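Local coordinates for carboxysome shell vertex protein CcmL (Synechocystis sp., PDB 2QW7) that probably forms the vertices of the carboxysome shell as a homopentamer, closing the polyhedral compartment in which RuBisCO is sequestered, at residues K5-V10 with L26-D31. Residues are numbered along the deposited sequence; the frame is centred on the assembly and turned at random.
Sequences KVLGTV and LVQFLD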
ATOM      1  N   LYS A   5       7.084  18.326   0.302  1.00 27.47           N
ATOM      2  CA  LYS A   5       7.029  19.790   0.278  1.00 28.64           C
ATOM      3  C   LYS A   5       5.554  20.236   0.196  1.00 26.81           C
ATOM      4  O   LYS A   5       4.759  19.622  -0.547  1.00 22.93           O
ATOM      5  CB  LYS A   5       7.761  20.362  -0.960  1.00 30.66           C
ATOM      6  CG  LYS A   5       7.916  21.863  -1.001  1.00 28.20           C
ATOM      7  CD  LYS A   5       9.218  22.224  -1.739  1.00 33.33           C
ATOM      8  CE  LYS A   5       9.479  23.724  -1.936  1.00 33.24           C
ATOM      9  NZ  LYS A   5      10.951  23.960  -2.000  1.00 30.06           N
ATOM     10  N   VAL A   6       5.202  21.285   0.947  1.00 23.90           N
ATOM     11  CA  VAL A   6       3.840  21.782   0.888  1.00 22.66           C
ATOM     12  C   VAL A   6       3.636  22.648  -0.327  1.00 23.70           C
ATOM     13  O   VAL A   6       4.311  23.657  -0.524  1.00 23.96           O
ATOM     14  CB  VAL A   6       3.359  22.468   2.188  1.00 20.94           C
ATOM     15  CG1 VAL A   6       1.981  23.003   1.988  1.00 19.34           C
ATOM     16  CG2 VAL A   6       3.306  21.454   3.365  1.00 15.18           C
ATOM     17  N   LEU A   7       2.730  22.198  -1.187  1.00 26.58           N
ATOM     18  CA  LEU A   7       2.396  22.872  -2.419  1.00 27.04           C
ATOM     19  C   LEU A   7       1.215  23.816  -2.297  1.00 28.55           C
ATOM     20  O   LEU A   7       1.206  24.918  -2.816  1.00 29.63           O
ATOM     21  CB  LEU A   7       2.091  21.837  -3.469  1.00 30.84           C
ATOM     22  CG  LEU A   7       3.269  21.419  -4.326  1.00 29.78           C
ATOM     23  CD1 LEU A   7       4.486  21.172  -3.436  1.00 32.72           C
ATOM     24  CD2 LEU A   7       2.827  20.194  -5.086  1.00 23.12           C
ATOM     25  N   GLY A   8       0.192  23.383  -1.601  1.00 29.65           N
ATOM     26  CA  GLY A   8      -0.983  24.220  -1.444  1.00 29.41           C
ATOM     27  C   GLY A   8      -2.029  23.670  -0.491  1.00 29.94           C
ATOM     28  O   GLY A   8      -1.755  22.760   0.302  1.00 27.96           O
ATOM     29  N   THR A   9      -3.235  24.229  -0.570  1.00 30.94           N
ATOM     30  CA  THR A   9      -4.342  23.741   0.278  1.00 31.17           C
ATOM     31  C   THR A   9      -5.490  23.277  -0.646  1.00 32.52           C
ATOM     32  O   THR A   9      -5.592  23.688  -1.844  1.00 31.51           O
ATOM     33  CB  THR A   9      -4.804  24.707   1.479  1.00 33.62           C
ATOM     34  OG1 THR A   9      -5.955  25.493   1.154  1.00 35.26           O
ATOM     35  CG2 THR A   9      -3.692  25.643   2.001  1.00 30.91           C
ATOM     36  N   VAL A  10      -6.279  22.347  -0.097  1.00 30.62           N
ATOM     37  CA  VAL A  10      -7.421  21.751  -0.809  1.00 28.50           C
ATOM     38  C   VAL A  10      -8.721  22.086  -0.095  1.00 28.41           C
ATOM     39  O   VAL A  10      -8.908  21.763   1.089  1.00 32.67           O
ATOM     40  CB  VAL A  10      -7.209  20.192  -1.037  1.00 32.16           C
ATOM     41  CG1 VAL A  10      -8.557  19.424  -1.102  1.00 23.94           C
ATOM     42  CG2 VAL A  10      -6.312  19.922  -2.364  1.00 21.94           C
ATOM     43  N   LEU A  26      -2.057  19.792   0.270  1.00 22.12           N
ATOM     44  CA  LEU A  26      -1.505  19.081  -0.843  1.00 22.11           C
ATOM     45  C   LEU A  26      -0.007  19.068  -0.646  1.00 25.37           C
ATOM     46  O   LEU A  26       0.669  20.069  -0.744  1.00 28.68           O
ATOM     47  CB  LEU A  26      -1.839  19.793  -2.147  1.00 28.95           C
ATOM     48  CG  LEU A  26      -1.327  19.441  -3.566  1.00 25.05           C
ATOM     49  CD1 LEU A  26      -1.824  18.093  -4.096  1.00 12.84           C
ATOM     50  CD2 LEU A  26      -1.907  20.580  -4.374  1.00 25.03           C
ATOM     51  N   VAL A  27       0.549  17.892  -0.413  1.00 28.41           N
ATOM     52  CA  VAL A  27       1.989  17.746  -0.225  1.00 25.73           C
ATOM     53  C   VAL A  27       2.619  16.844  -1.247  1.00 26.90           C
ATOM     54  O   VAL A  27       2.329  15.640  -1.241  1.00 26.28           O
ATOM     55  CB  VAL A  27       2.333  17.175   1.181  1.00 25.32           C
ATOM     56  CG1 VAL A  27       2.286  18.311   2.133  1.00 25.55           C
ATOM     57  CG2 VAL A  27       1.436  15.932   1.661  1.00  9.48           C
ATOM     58  N   GLN A  28       3.512  17.409  -2.073  1.00 24.91           N
ATOM     59  CA  GLN A  28       4.259  16.672  -3.110  1.00 21.72           C
ATOM     60  C   GLN A  28       5.447  15.919  -2.531  1.00 26.44           C
ATOM     61  O   GLN A  28       6.263  16.489  -1.777  1.00 28.43           O
ATOM     62  CB  GLN A  28       4.815  17.640  -4.124  1.00 26.19           C
ATOM     63  CG  GLN A  28       5.607  16.936  -5.251  1.00 24.13           C
ATOM     64  CD  GLN A  28       5.660  17.776  -6.456  1.00 22.81           C
ATOM     65  OE1 GLN A  28       5.979  18.969  -6.412  1.00 26.05           O
ATOM     66  NE2 GLN A  28       5.410  17.153  -7.581  1.00 37.28           N
ATOM     67  N   PHE A  29       5.586  14.643  -2.885  1.00 27.70           N
ATOM     68  CA  PHE A  29       6.697  13.866  -2.341  1.00 25.31           C
ATOM     69  C   PHE A  29       8.052  14.225  -2.945  1.00 30.16           C
ATOM     70  O   PHE A  29       8.195  14.711  -4.137  1.00 26.38           O
ATOM     71  CB  PHE A  29       6.471  12.382  -2.513  1.00 31.23           C
ATOM     72  CG  PHE A  29       5.368  11.796  -1.630  1.00 29.39           C
ATOM     73  CD1 PHE A  29       4.643  10.727  -2.073  1.00 25.32           C
ATOM     74  CD2 PHE A  29       5.126  12.253  -0.344  1.00 30.16           C
ATOM     75  CE1 PHE A  29       3.674  10.109  -1.219  1.00 33.32           C
ATOM     76  CE2 PHE A  29       4.105  11.680   0.451  1.00 31.71           C
ATOM     77  CZ  PHE A  29       3.389  10.592   0.024  1.00 21.69           C
ATOM     78  N   LEU A  30       9.048  14.026  -2.059  1.00 29.55           N
ATOM     79  CA  LEU A  30      10.455  14.302  -2.373  1.00 27.38           C
ATOM     80  C   LEU A  30      11.306  13.025  -2.343  1.00 29.34           C
ATOM     81  O   LEU A  30      11.096  12.129  -1.578  1.00 25.29           O
ATOM     82  CB  LEU A  30      11.020  15.267  -1.350  1.00 26.56           C
ATOM     83  CG  LEU A  30      10.882  16.770  -1.535  1.00 23.84           C
ATOM     84  CD1 LEU A  30       9.487  17.168  -1.784  1.00 27.34           C
ATOM     85  CD2 LEU A  30      11.437  17.417  -0.316  1.00 15.90           C
ATOM     86  N   ASP A  31      12.327  12.946  -3.173  1.00 32.04           N
ATOM     87  CA  ASP A  31      13.157  11.752  -3.097  1.00 33.02           C
ATOM     88  C   ASP A  31      14.314  11.914  -2.062  1.00 34.55           C
ATOM     89  O   ASP A  31      14.327  12.862  -1.277  1.00 34.29           O
ATOM     90  CB  ASP A  31      13.643  11.375  -4.515  1.00 26.60           C
ATOM     91  CG  ASP A  31      14.591  12.297  -5.018  1.00 22.13           C
ATOM     92  OD1 ASP A  31      15.245  12.931  -4.146  1.00 22.86           O
ATOM     93  OD2 ASP A  31      14.692  12.364  -6.261  1.00 27.57           O
TER
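Residues 5-10 of strand 2-11 and 26-30 of strand 24-30 run antiparallel, and a classic beta bulge shifts their register by one residue. Lys5 and Gln28 form a hydrogen-bonded pair; Lys5 N reaches Gln28 O at 2.9 Å, in the carbonyl plane. The return bond, Gln28 N to Lys5 O, is more bent (134° at the hydrogen). Leu7 and Gly8 then both face Leu26. Leu26 O takes the N-H of Leu7 at 3.0 Å, nearly along its C=O axis, and a weak second bond from Gly8 N. Leu26 N returns a bond to Gly8 O from above that carbonyl plane.

On the face carrying Val6 and Val27, both buried, Val6 CG2 meets Val27 CG1 at 3.5 Å. Leu7 and Gln28 are partly exposed. Leu7 CD2 rests 3.4 Å from Gln28 CB, the side chains crossing obliquely; both also pack on Thr32 of a neighbouring subunit. Leu30 CD1 packs 3.7 Å from Lys5 CB, while the outer lysine chain leads away. Val10 CG2 sits looser, 4.5 Å from Leu26 CB.

The pair belongs to the curled sheet of an OB-like EutN/CcmL domain. Val6 also packs on Val55 of strand 54-59, and Val27 on Ala43 of strand 39-45. Thr9 and Val10 pair with an antiparallel strand of a neighbouring subunit, continuing the sheet within the pentamer.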